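Local coordinates for protein transcription termination factor NusA (Planctomyces limnophilus, PDB 4MTN) that probably takes part in both transcription termination and antitermination, binding the core RNA polymerase and nascent RNA, at residues L276-V281 with G307-V312; S253-V258 with V270-M275; S265-V270 with V281-D286. All coordinates share one frame; numbering follows the deposited sequence.

Contact 1 of 3, residues L276-V281 with G307-V312; sequences LGRVLV and GWDIDV
Strands 278-282 and 309-313 run in parallel, pairing residue by residue from Arg278 with Asp309 to Val281 with Val312. Gly277 O accepts from Asp309 N at 3.2 Å, Val279 uses both its N-H and its C=O, and the straightest bond, from Asp311 N to Val279 O (3.0 Å, 164°), arrives nearly along the C=O axis. Gly277 and Arg278 face Cys273 in a G1 beta bulge, and the positive phi of Gly277 (59°) suits a residue without a CB.

Apolar contacts occupy the face of Val279, Val281, Ile310 and Val312, which looks towards the helices. Trp308 crosses Val279 at about a right angle, its CE3 lying 3.6 Å from Val279 CG2, while Leu254 of helix 254-261 packs on both. Val281 CG2 meets Ile310 CG2 obliquely at 3.7 Å; beta-branched residues suit a strand and present compact methyls to this apolar side.

Charged groups gather on the other face, which Leu280 shares, its CD1 against Asp311 CB. Arg278 leaves with CG anti to the backbone N and bends at chi3 (-56°), so that NE makes a weak, 3.4 Å salt-bridging hydrogen bond to Asp309 OD2. Asp311 OD2 sits over one guanidinium face, 4.0 Å from Arg278 NH1, with no N-H aimed at it, so any attraction is probably electrostatic; Leu276 CD1 lies over the opposite face. The strongest partner of Arg278 is Asp353, salt-bridged through NH2. An alanine in place of this arginine would probably loosen the link to helix 351-355 and leave the two strand aspartates less well compensated.

The parallel pairing thus has two chemistries: an apolar side against the helices of the KH domain, and a largely charged side on which one arginine probably tempers three carboxylates and ties the sheet to the following helical region.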
ATOM      1  N   LEU A 276      -9.585  12.260 -19.858  1.00 63.29           N
ATOM      2  CA  LEU A 276      -9.000  10.925 -19.816  1.00 58.89           C
ATOM      3  C   LEU A 276      -8.089  10.753 -18.607  1.00 55.46           C
ATOM      4  O   LEU A 276      -7.552   9.668 -18.377  1.00 51.48           O
ATOM      5  CB  LEU A 276      -8.220  10.639 -21.100  1.00 59.74           C
ATOM      6  CG  LEU A 276      -9.045  10.197 -22.307  1.00 61.52           C
ATOM      7  CD1 LEU A 276      -8.167  10.082 -23.539  1.00 62.17           C
ATOM      8  CD2 LEU A 276      -9.737   8.875 -22.012  1.00 61.32           C
ATOM      9  N   GLY A 277      -7.928  11.824 -17.833  1.00 56.88           N
ATOM     10  CA  GLY A 277      -7.016  11.822 -16.703  1.00 61.16           C
ATOM     11  C   GLY A 277      -5.607  11.519 -17.171  1.00 65.25           C
ATOM     12  O   GLY A 277      -4.858  10.796 -16.513  1.00 61.36           O
ATOM     13  N   ARG A 278      -5.251  12.083 -18.320  1.00 72.17           N
ATOM     14  CA  ARG A 278      -4.011  11.737 -18.999  1.00 74.16           C
ATOM     15  C   ARG A 278      -3.175  12.965 -19.346  1.00 77.66           C
ATOM     16  O   ARG A 278      -3.696  13.962 -19.843  1.00 83.46           O
ATOM     17  CB  ARG A 278      -4.324  10.941 -20.270  1.00 76.55           C
ATOM     18  CG  ARG A 278      -3.143  10.734 -21.201  1.00 81.22           C
ATOM     19  CD  ARG A 278      -3.597  10.170 -22.536  1.00 86.32           C
ATOM     20  NE  ARG A 278      -4.340   8.922 -22.379  1.00 88.28           N
ATOM     21  CZ  ARG A 278      -5.009   8.324 -23.359  1.00 90.58           C
ATOM     22  NH1 ARG A 278      -5.034   8.860 -24.571  1.00 92.51           N
ATOM     23  NH2 ARG A 278      -5.657   7.191 -23.126  1.00 89.98           N
ATOM     24  N   VAL A 279      -1.877  12.887 -19.073  1.00 72.69           N
ATOM     25  CA  VAL A 279      -0.946  13.921 -19.505  1.00 69.97           C
ATOM     26  C   VAL A 279      -0.239  13.465 -20.775  1.00 69.61           C
ATOM     27  O   VAL A 279       0.398  12.412 -20.796  1.00 70.39           O
ATOM     28  CB  VAL A 279       0.101  14.249 -18.421  1.00 65.98           C
ATOM     29  CG1 VAL A 279       1.194  15.142 -18.990  1.00 65.06           C
ATOM     30  CG2 VAL A 279      -0.562  14.911 -17.226  1.00 64.08           C
ATOM     31  N   LEU A 280      -0.361  14.254 -21.836  1.00 70.68           N
ATOM     32  CA  LEU A 280       0.264  13.913 -23.106  1.00 75.58           C
ATOM     33  C   LEU A 280       1.633  14.575 -23.227  1.00 76.57           C
ATOM     34  O   LEU A 280       1.740  15.797 -23.314  1.00 79.05           O
ATOM     35  CB  LEU A 280      -0.635  14.328 -24.272  1.00 79.48           C
ATOM     36  CG  LEU A 280      -0.269  13.773 -25.648  1.00 81.91           C
ATOM     37  CD1 LEU A 280      -0.262  12.253 -25.625  1.00 83.22           C
ATOM     38  CD2 LEU A 280      -1.234  14.291 -26.702  1.00 83.06           C
ATOM     39  N   VAL A 281       2.679  13.754 -23.233  1.00 72.58           N
ATOM     40  CA  VAL A 281       4.048  14.254 -23.272  1.00 71.23           C
ATOM     41  C   VAL A 281       4.680  14.066 -24.649  1.00 71.37           C
ATOM     42  O   VAL A 281       4.792  12.943 -25.143  1.00 70.79           O
ATOM     43  CB  VAL A 281       4.923  13.560 -22.210  1.00 69.10           C
ATOM     44  CG1 VAL A 281       6.391  13.890 -22.425  1.00 70.23           C
ATOM     45  CG2 VAL A 281       4.478  13.964 -20.812  1.00 67.54           C
ATOM     46  N   GLY A 307       0.720  11.321 -10.624  1.00 56.15           N
ATOM     47  CA  GLY A 307      -0.655  11.003 -10.286  1.00 56.33           C
ATOM     48  C   GLY A 307      -1.561  11.060 -11.500  1.00 59.90           C
ATOM     49  O   GLY A 307      -2.786  11.024 -11.380  1.00 57.98           O
ATOM     50  N   TRP A 308      -0.948  11.154 -12.676  1.00 63.32           N
ATOM     51  CA  TRP A 308      -1.685  11.156 -13.933  1.00 65.76           C
ATOM     52  C   TRP A 308      -1.202  10.024 -14.830  1.00 65.71           C
ATOM     53  O   TRP A 308      -0.280   9.290 -14.474  1.00 64.67           O
ATOM     54  CB  TRP A 308      -1.526  12.498 -14.652  1.00 66.76           C
ATOM     55  CG  TRP A 308      -2.273  13.631 -14.014  1.00 71.41           C
ATOM     56  CD1 TRP A 308      -2.126  14.097 -12.740  1.00 72.24           C
ATOM     57  CD2 TRP A 308      -3.272  14.454 -14.630  1.00 75.93           C
ATOM     58  NE1 TRP A 308      -2.977  15.154 -12.521  1.00 74.25           N
ATOM     59  CE2 TRP A 308      -3.692  15.393 -13.665  1.00 77.76           C
ATOM     60  CE3 TRP A 308      -3.854  14.486 -15.900  1.00 77.07           C
ATOM     61  CZ2 TRP A 308      -4.667  16.352 -13.932  1.00 80.14           C
ATOM     62  CZ3 TRP A 308      -4.822  15.440 -16.164  1.00 79.42           C
ATOM     63  CH2 TRP A 308      -5.218  16.359 -15.184  1.00 80.50           C
ATOM     64  N   ASP A 309      -1.824   9.889 -15.996  1.00 65.43           N
ATOM     65  CA  ASP A 309      -1.400   8.896 -16.974  1.00 67.52           C
ATOM     66  C   ASP A 309      -0.575   9.566 -18.064  1.00 68.83           C
ATOM     67  O   ASP A 309      -1.077  10.408 -18.804  1.00 70.44           O
ATOM     68  CB  ASP A 309      -2.607   8.176 -17.578  1.00 73.63           C
ATOM     69  CG  ASP A 309      -2.216   7.209 -18.679  1.00 78.01           C
ATOM     70  OD1 ASP A 309      -1.634   6.149 -18.364  1.00 79.01           O
ATOM     71  OD2 ASP A 309      -2.496   7.506 -19.860  1.00 79.69           O
ATOM     72  N   ILE A 310       0.697   9.194 -18.154  1.00 67.69           N
ATOM     73  CA  ILE A 310       1.597   9.810 -19.118  1.00 62.19           C
ATOM     74  C   ILE A 310       1.676   9.003 -20.409  1.00 61.91           C
ATOM     75  O   ILE A 310       2.019   7.820 -20.394  1.00 57.82           O
ATOM     76  CB  ILE A 310       3.014   9.973 -18.536  1.00 57.66           C
ATOM     77  CG1 ILE A 310       2.981  10.886 -17.310  1.00 54.73           C
ATOM     78  CG2 ILE A 310       3.964  10.522 -19.587  1.00 55.95           C
ATOM     79  CD1 ILE A 310       4.344  11.146 -16.706  1.00 52.34           C
ATOM     80  N   ASP A 311       1.350   9.649 -21.523  1.00 67.17           N
ATOM     81  CA  ASP A 311       1.440   9.020 -22.834  1.00 71.52           C
ATOM     82  C   ASP A 311       2.527   9.703 -23.658  1.00 68.38           C
ATOM     83  O   ASP A 311       2.387  10.864 -24.041  1.00 68.92           O
ATOM     84  CB  ASP A 311       0.094   9.087 -23.558  1.00 78.90           C
ATOM     85  CG  ASP A 311      -0.056   8.011 -24.616  1.00 79.85           C
ATOM     86  OD1 ASP A 311       0.973   7.468 -25.070  1.00 80.23           O
ATOM     87  OD2 ASP A 311      -1.208   7.709 -24.995  1.00 83.89           O
ATOM     88  N   VAL A 312       3.609   8.979 -23.929  1.00 67.11           N
ATOM     89  CA  VAL A 312       4.755   9.558 -24.624  1.00 68.17           C
ATOM     90  C   VAL A 312       4.716   9.299 -26.126  1.00 72.66           C
ATOM     91  O   VAL A 312       4.741   8.152 -26.574  1.00 75.49           O
ATOM     92  CB  VAL A 312       6.081   9.020 -24.060  1.00 63.46           C
ATOM     93  CG1 VAL A 312       7.252   9.517 -24.893  1.00 66.30           C
ATOM     94  CG2 VAL A 312       6.243   9.439 -22.613  1.00 61.20           C
TER

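Contact 2 of 3, residues S253-V258 with V270-M275; sequences SLQVLV and VILCPM
Gln255 reaches from the first turn of helix 254-261 to strand 269-273, sliding past Val270 in the opposite direction. Its CG stands anti to the carbonyl carbon and the chain bends at chi2 (-65°), turning the amide onto the strand's backbone. There NE2 donates to Val270 O over 3.1 Å, a fairly straight bond (162°). The acceptor lies close to the plane of the glutamine amide, whereas the donor stands above the plane of the Val270 carbonyl. A long amide suits the place, since it can span to a carbonyl on an outermost strand and still lay its other end, OE1, 3.5 Å from Val270 CB.

Leu272 crosses the glutamine obliquely, bringing its CD1 to 3.6 Å from Gln255 NE2. Beneath the polar link the apolar groups touch loosely at their tips. Leu254 CD2 and Leu272 CD2 are 4.4 Å apart, and Val258 CG1 approaches Val270 CG2 from the next turn. Val279 and Val281 of the middle strand complete this layer.

Ser253 caps the helix just before its first residue: its OG accepts from Gln255 N (3.2 Å), which probably helps to steady the residue that carries the amide. The axes of residues 254-258 and 270-273 lie 9.0 Å apart at closest and run 114° to each other: the first helix packed over the sheet of a type II KH domain, with its alpha-beta-beta-alpha-alpha-beta order.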
ATOM      1  N   SER A 253       2.818  22.728 -10.287  1.00 63.59           N
ATOM      2  CA  SER A 253       2.483  22.812 -11.704  1.00 64.21           C
ATOM      3  C   SER A 253       2.960  21.570 -12.449  1.00 64.62           C
ATOM      4  O   SER A 253       4.082  21.108 -12.246  1.00 66.64           O
ATOM      5  CB  SER A 253       3.096  24.066 -12.328  1.00 65.18           C
ATOM      6  OG  SER A 253       2.915  24.073 -13.735  1.00 70.00           O
ATOM      7  N   LEU A 254       2.102  21.034 -13.310  1.00 63.92           N
ATOM      8  CA  LEU A 254       2.444  19.845 -14.083  1.00 63.51           C
ATOM      9  C   LEU A 254       3.364  20.191 -15.251  1.00 63.94           C
ATOM     10  O   LEU A 254       3.992  19.312 -15.836  1.00 63.24           O
ATOM     11  CB  LEU A 254       1.180  19.148 -14.595  1.00 66.78           C
ATOM     12  CG  LEU A 254       0.391  18.305 -13.588  1.00 68.32           C
ATOM     13  CD1 LEU A 254      -0.482  19.175 -12.690  1.00 71.28           C
ATOM     14  CD2 LEU A 254      -0.447  17.259 -14.307  1.00 68.84           C
ATOM     15  N   GLN A 255       3.444  21.475 -15.584  1.00 64.34           N
ATOM     16  CA  GLN A 255       4.354  21.934 -16.627  1.00 65.96           C
ATOM     17  C   GLN A 255       5.797  21.855 -16.138  1.00 67.14           C
ATOM     18  O   GLN A 255       6.739  21.891 -16.929  1.00 73.32           O
ATOM     19  CB  GLN A 255       4.011  23.362 -17.053  1.00 69.10           C
ATOM     20  CG  GLN A 255       2.645  23.502 -17.703  1.00 71.79           C
ATOM     21  CD  GLN A 255       2.551  22.769 -19.027  1.00 73.94           C
ATOM     22  OE1 GLN A 255       3.551  22.583 -19.720  1.00 75.55           O
ATOM     23  NE2 GLN A 255       1.343  22.345 -19.384  1.00 73.14           N
ATOM     24  N   VAL A 256       5.951  21.745 -14.824  1.00 62.06           N
ATOM     25  CA  VAL A 256       7.258  21.635 -14.189  1.00 59.29           C
ATOM     26  C   VAL A 256       7.492  20.212 -13.693  1.00 58.88           C
ATOM     27  O   VAL A 256       8.459  19.559 -14.084  1.00 62.19           O
ATOM     28  CB  VAL A 256       7.404  22.617 -13.012  1.00 59.09           C
ATOM     29  CG1 VAL A 256       8.797  22.511 -12.411  1.00 57.75           C
ATOM     30  CG2 VAL A 256       7.123  24.038 -13.472  1.00 57.36           C
ATOM     31  N   LEU A 257       6.619  19.763 -12.796  1.00 55.62           N
ATOM     32  CA  LEU A 257       6.719  18.442 -12.179  1.00 55.56           C
ATOM     33  C   LEU A 257       6.864  17.289 -13.173  1.00 55.80           C
ATOM     34  O   LEU A 257       7.690  16.398 -12.973  1.00 56.47           O
ATOM     35  CB  LEU A 257       5.498  18.190 -11.294  1.00 52.33           C
ATOM     36  CG  LEU A 257       5.437  16.822 -10.615  1.00 49.33           C
ATOM     37  CD1 LEU A 257       6.633  16.624  -9.695  1.00 45.61           C
ATOM     38  CD2 LEU A 257       4.133  16.663  -9.851  1.00 50.58           C
ATOM     39  N   VAL A 258       6.063  17.297 -14.236  1.00 56.27           N
ATOM     40  CA  VAL A 258       6.079  16.191 -15.194  1.00 56.95           C
ATOM     41  C   VAL A 258       7.407  16.082 -15.961  1.00 56.14           C
ATOM     42  O   VAL A 258       7.961  14.988 -16.051  1.00 59.75           O
ATOM     43  CB  VAL A 258       4.901  16.289 -16.199  1.00 55.45           C
ATOM     44  CG1 VAL A 258       5.074  15.287 -17.329  1.00 49.52           C
ATOM     45  CG2 VAL A 258       3.577  16.072 -15.485  1.00 56.23           C
ATOM     46  N   VAL A 270       4.066  19.574 -22.837  1.00 76.07           N
ATOM     47  CA  VAL A 270       3.254  18.863 -21.859  1.00 72.39           C
ATOM     48  C   VAL A 270       1.786  19.228 -22.046  1.00 76.06           C
ATOM     49  O   VAL A 270       1.388  20.373 -21.827  1.00 77.89           O
ATOM     50  CB  VAL A 270       3.683  19.183 -20.415  1.00 67.19           C
ATOM     51  CG1 VAL A 270       2.706  18.571 -19.422  1.00 65.50           C
ATOM     52  CG2 VAL A 270       5.095  18.681 -20.158  1.00 64.60           C
ATOM     53  N   ILE A 271       0.985  18.249 -22.454  1.00 76.26           N
ATOM     54  CA  ILE A 271      -0.425  18.482 -22.745  1.00 77.28           C
ATOM     55  C   ILE A 271      -1.327  17.777 -21.737  1.00 77.22           C
ATOM     56  O   ILE A 271      -1.189  16.578 -21.497  1.00 75.79           O
ATOM     57  CB  ILE A 271      -0.785  18.011 -24.167  1.00 77.79           C
ATOM     58  CG1 ILE A 271       0.162  18.645 -25.190  1.00 77.71           C
ATOM     59  CG2 ILE A 271      -2.236  18.341 -24.490  1.00 79.73           C
ATOM     60  CD1 ILE A 271      -0.063  18.172 -26.611  1.00 77.95           C
ATOM     61  N   LEU A 272      -2.250  18.532 -21.151  1.00 77.79           N
ATOM     62  CA  LEU A 272      -3.161  17.989 -20.149  1.00 76.74           C
ATOM     63  C   LEU A 272      -4.495  17.577 -20.767  1.00 76.96           C
ATOM     64  O   LEU A 272      -5.146  18.368 -21.449  1.00 78.40           O
ATOM     65  CB  LEU A 272      -3.400  19.010 -19.031  1.00 76.82           C
ATOM     66  CG  LEU A 272      -2.349  19.137 -17.923  1.00 74.85           C
ATOM     67  CD1 LEU A 272      -1.070  19.792 -18.427  1.00 74.58           C
ATOM     68  CD2 LEU A 272      -2.916  19.910 -16.741  1.00 74.63           C
ATOM     69  N   CYS A 273      -4.893  16.332 -20.521  1.00 75.15           N
ATOM     70  CA  CYS A 273      -6.182  15.824 -20.983  1.00 72.88           C
ATOM     71  C   CYS A 273      -7.022  15.364 -19.794  1.00 71.31           C
ATOM     72  O   CYS A 273      -7.060  14.174 -19.481  1.00 69.15           O
ATOM     73  CB  CYS A 273      -5.991  14.673 -21.973  1.00 71.66           C
ATOM     74  SG  CYS A 273      -4.930  15.059 -23.386  1.00 63.66           S
ATOM     75  N   PRO A 274      -7.699  16.315 -19.130  1.00 70.49           N
ATOM     76  CA  PRO A 274      -8.463  16.081 -17.896  1.00 70.08           C
ATOM     77  C   PRO A 274      -9.535  14.998 -18.022  1.00 70.22           C
ATOM     78  O   PRO A 274      -9.771  14.265 -17.060  1.00 69.56           O
ATOM     79  CB  PRO A 274      -9.110  17.444 -17.623  1.00 70.85           C
ATOM     80  CG  PRO A 274      -8.227  18.426 -18.310  1.00 69.99           C
ATOM     81  CD  PRO A 274      -7.755  17.728 -19.546  1.00 69.97           C
HETATM   82  N   MSE A 275     -10.173  14.902 -19.185  1.00 70.88           N
HETATM   83  CA  MSE A 275     -11.263  13.951 -19.382  1.00 67.68           C
HETATM   84  C   MSE A 275     -10.786  12.502 -19.348  1.00 65.64           C
HETATM   85  O   MSE A 275     -11.499  11.617 -18.872  1.00 64.97           O
HETATM   86  CB  MSE A 275     -11.980  14.231 -20.702  1.00 68.53           C
HETATM   87  CG  MSE A 275     -12.814  15.498 -20.683  1.00 72.52           C
HETATM   88 SE   MSE A 275     -13.900  15.706 -22.284  1.00105.85          SE
HETATM   89  CE  MSE A 275     -14.846  14.004 -22.237  1.00123.74           C
TER

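Contact 3 of 3, residues S265-V270 with V281-D286; sequences SEVEDV and VLVRDD
This is a partly buried contact at the far end of the beta hairpin of strands 269-273 and 278-282, where regular pairing gives way to a surface salt-bridge network. Leu282 is gripped through both backbone groups. Its N-H donates to Asp269 O at 3.0 Å (171°), and its carbonyl accepts from Glu268 N nearly along the C=O axis. Beyond them Val270 and Val281 form an antiparallel non-hydrogen-bonded pair.

Val267 crosses Val281 at about a right angle, CG1 to CG1 at 3.7 Å, and Met262 also packs on Val267. Val283 CG2 lies against Glu266 O. On the other side of the strands Asp269 and Leu282 lie side by side, with the aspartate CB 3.7 Å from Leu282 CD1; the leucine packs along the acid's short stem and also touches Arg315.

Here the central strand of the type II KH domain hands the chain on to helix 285-292, which precedes the GxxG loop.

Arg284 lies at that junction. Its CG takes the crowded position between backbone N and carbonyl carbon (chi1 48°), and an extended stem then carries the guanidinium out to the glutamates. Glu266 OE1 forms a salt bridge with Arg284 NH2 at 2.5 Å, the two flat groups tilted only 20° apart. Glu268, bent at chi2, instead crosses the stem: OE2 rests 3.3 Å from Arg284 CD and makes a long, purely electrostatic pair with NE, while OE1 receives a weak bond from Arg284 N. Asp286 OD1, well out of the guanidinium plane, adds a third negative charge 3.5 Å from Arg284 NE. Glu266 is also held through its backbone N by Gln287 of the same helix.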
ATOM      1  N   SER A 265      15.164  11.831 -19.572  1.00 74.28           N
ATOM      2  CA  SER A 265      14.695  12.284 -20.880  1.00 74.68           C
ATOM      3  C   SER A 265      14.239  13.743 -20.864  1.00 75.06           C
ATOM      4  O   SER A 265      13.753  14.243 -19.849  1.00 76.00           O
ATOM      5  CB  SER A 265      13.553  11.395 -21.375  1.00 71.10           C
ATOM      6  OG  SER A 265      12.395  11.557 -20.577  1.00 66.62           O
ATOM      7  N   GLU A 266      14.405  14.416 -21.998  1.00 75.13           N
ATOM      8  CA  GLU A 266      13.984  15.805 -22.140  1.00 75.90           C
ATOM      9  C   GLU A 266      12.610  15.888 -22.800  1.00 75.85           C
ATOM     10  O   GLU A 266      12.298  15.116 -23.707  1.00 72.79           O
ATOM     11  CB  GLU A 266      15.011  16.599 -22.950  1.00 82.01           C
ATOM     12  CG  GLU A 266      16.389  16.660 -22.310  1.00 86.33           C
ATOM     13  CD  GLU A 266      17.369  17.497 -23.109  1.00 93.02           C
ATOM     14  OE1 GLU A 266      17.012  17.935 -24.224  1.00 96.40           O
ATOM     15  OE2 GLU A 266      18.498  17.720 -22.623  1.00 95.90           O
ATOM     16  N   VAL A 267      11.794  16.832 -22.340  1.00 77.99           N
ATOM     17  CA  VAL A 267      10.417  16.953 -22.806  1.00 76.57           C
ATOM     18  C   VAL A 267      10.174  18.261 -23.556  1.00 84.83           C
ATOM     19  O   VAL A 267      10.546  19.335 -23.086  1.00 84.09           O
ATOM     20  CB  VAL A 267       9.428  16.857 -21.626  1.00 70.27           C
ATOM     21  CG1 VAL A 267       8.009  17.164 -22.082  1.00 73.34           C
ATOM     22  CG2 VAL A 267       9.503  15.480 -20.984  1.00 66.90           C
ATOM     23  N   GLU A 268       9.549  18.161 -24.726  1.00 96.03           N
ATOM     24  CA  GLU A 268       9.206  19.337 -25.517  1.00101.22           C
ATOM     25  C   GLU A 268       7.918  19.989 -25.022  1.00100.70           C
ATOM     26  O   GLU A 268       7.939  21.106 -24.504  1.00108.67           O
ATOM     27  CB  GLU A 268       9.073  18.969 -26.997  1.00109.31           C
ATOM     28  CG  GLU A 268      10.397  18.874 -27.745  1.00118.64           C
ATOM     29  CD  GLU A 268      11.245  17.697 -27.303  1.00123.57           C
ATOM     30  OE1 GLU A 268      10.686  16.735 -26.735  1.00125.64           O
ATOM     31  OE2 GLU A 268      12.475  17.735 -27.522  1.00126.26           O
ATOM     32  N   ASP A 269       6.799  19.289 -25.181  1.00 91.66           N
ATOM     33  CA  ASP A 269       5.502  19.819 -24.771  1.00 86.22           C
ATOM     34  C   ASP A 269       4.811  18.938 -23.736  1.00 78.28           C
ATOM     35  O   ASP A 269       4.950  17.714 -23.750  1.00 74.27           O
ATOM     36  CB  ASP A 269       4.586  19.991 -25.985  1.00 90.21           C
ATOM     37  CG  ASP A 269       4.922  21.221 -26.802  1.00 98.50           C
ATOM     38  OD1 ASP A 269       5.387  22.219 -26.214  1.00101.91           O
ATOM     39  OD2 ASP A 269       4.717  21.189 -28.034  1.00101.49           O
ATOM     40  N   VAL A 270       4.066  19.574 -22.837  1.00 76.07           N
ATOM     41  CA  VAL A 270       3.254  18.863 -21.859  1.00 72.39           C
ATOM     42  C   VAL A 270       1.786  19.228 -22.046  1.00 76.06           C
ATOM     43  O   VAL A 270       1.388  20.373 -21.827  1.00 77.89           O
ATOM     44  CB  VAL A 270       3.683  19.183 -20.415  1.00 67.19           C
ATOM     45  CG1 VAL A 270       2.706  18.571 -19.422  1.00 65.50           C
ATOM     46  CG2 VAL A 270       5.095  18.681 -20.158  1.00 64.60           C
ATOM     47  N   VAL A 281       2.679  13.754 -23.233  1.00 72.58           N
ATOM     48  CA  VAL A 281       4.048  14.254 -23.272  1.00 71.23           C
ATOM     49  C   VAL A 281       4.680  14.066 -24.649  1.00 71.37           C
ATOM     50  O   VAL A 281       4.792  12.943 -25.143  1.00 70.79           O
ATOM     51  CB  VAL A 281       4.923  13.560 -22.210  1.00 69.10           C
ATOM     52  CG1 VAL A 281       6.391  13.890 -22.425  1.00 70.23           C
ATOM     53  CG2 VAL A 281       4.478  13.964 -20.812  1.00 67.54           C
ATOM     54  N   LEU A 282       5.090  15.172 -25.262  1.00 71.05           N
ATOM     55  CA  LEU A 282       5.721  15.138 -26.577  1.00 72.74           C
ATOM     56  C   LEU A 282       7.240  15.053 -26.463  1.00 76.06           C
ATOM     57  O   LEU A 282       7.875  15.873 -25.798  1.00 73.92           O
ATOM     58  CB  LEU A 282       5.317  16.365 -27.394  1.00 74.21           C
ATOM     59  CG  LEU A 282       3.848  16.397 -27.816  1.00 73.55           C
ATOM     60  CD1 LEU A 282       3.538  17.661 -28.599  1.00 77.72           C
ATOM     61  CD2 LEU A 282       3.510  15.161 -28.633  1.00 72.03           C
ATOM     62  N   VAL A 283       7.815  14.055 -27.126  1.00 76.97           N
ATOM     63  CA  VAL A 283       9.239  13.764 -27.009  1.00 75.74           C
ATOM     64  C   VAL A 283       9.853  13.452 -28.374  1.00 81.92           C
ATOM     65  O   VAL A 283       9.283  12.695 -29.159  1.00 86.70           O
ATOM     66  CB  VAL A 283       9.477  12.581 -26.040  1.00 72.65           C
ATOM     67  CG1 VAL A 283      10.842  11.963 -26.253  1.00 72.90           C
ATOM     68  CG2 VAL A 283       9.311  13.033 -24.596  1.00 70.79           C
ATOM     69  N   ARG A 284      11.014  14.041 -28.651  1.00 82.52           N
ATOM     70  CA  ARG A 284      11.706  13.831 -29.919  1.00 84.30           C
ATOM     71  C   ARG A 284      12.184  12.388 -30.062  1.00 83.42           C
ATOM     72  O   ARG A 284      12.319  11.669 -29.073  1.00 80.20           O
ATOM     73  CB  ARG A 284      12.885  14.797 -30.047  1.00 88.53           C
ATOM     74  CG  ARG A 284      13.776  14.850 -28.817  1.00 89.98           C
ATOM     75  CD  ARG A 284      14.872  15.894 -28.964  1.00 93.55           C
ATOM     76  NE  ARG A 284      15.691  15.991 -27.760  1.00 96.18           N
ATOM     77  CZ  ARG A 284      16.673  16.871 -27.591  1.00 99.23           C
ATOM     78  NH1 ARG A 284      16.963  17.737 -28.552  1.00104.39           N
ATOM     79  NH2 ARG A 284      17.365  16.885 -26.460  1.00 97.90           N
ATOM     80  N   ASP A 285      12.435  11.976 -31.302  1.00 87.83           N
ATOM     81  CA  ASP A 285      12.727  10.582 -31.633  1.00 90.81           C
ATOM     82  C   ASP A 285      13.881   9.969 -30.838  1.00 91.20           C
ATOM     83  O   ASP A 285      13.765   8.852 -30.334  1.00 87.06           O
ATOM     84  CB  ASP A 285      13.025  10.455 -33.128  1.00 96.37           C
ATOM     85  CG  ASP A 285      11.897  10.978 -33.992  1.00 99.76           C
ATOM     86  OD1 ASP A 285      10.936  10.221 -34.240  1.00100.14           O
ATOM     87  OD2 ASP A 285      11.972  12.148 -34.424  1.00102.80           O
ATOM     88  N   ASP A 286      14.990  10.695 -30.730  1.00 96.96           N
ATOM     89  CA  ASP A 286      16.171  10.171 -30.051  1.00100.88           C
ATOM     90  C   ASP A 286      15.951  10.022 -28.546  1.00 98.05           C
ATOM     91  O   ASP A 286      16.625   9.230 -27.886  1.00 99.29           O
ATOM     92  CB  ASP A 286      17.386  11.065 -30.320  1.00109.22           C
ATOM     93  CG  ASP A 286      17.085  12.540 -30.134  1.00114.43           C
ATOM     94  OD1 ASP A 286      16.279  12.884 -29.245  1.00117.24           O
ATOM     95  OD2 ASP A 286      17.659  13.362 -30.880  1.00117.83           O
TER

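In the fold
All three contacts belong to one KH domain, and strand 278-282, the middle of its three-stranded sheet, takes part in contacts 1 and 3. Contact 1 fixes its parallel neighbour and contact 3 the end of its antiparallel one, sharing Val281; contact 2 lays helix 254-261 over the same sheet and meets contact 3 at Val270. Contacts 1 and 3 are partly buried, combining backbone bonds with valine packing on the helix side and charge outside. Contact 2 is a surface contact, held by one hydrogen bond from a side-chain amide and sparse apolar touches. In contact 1 the arginine also reaches helix 351-355, whereas in contact 3 the network joins residues of the two segments themselves.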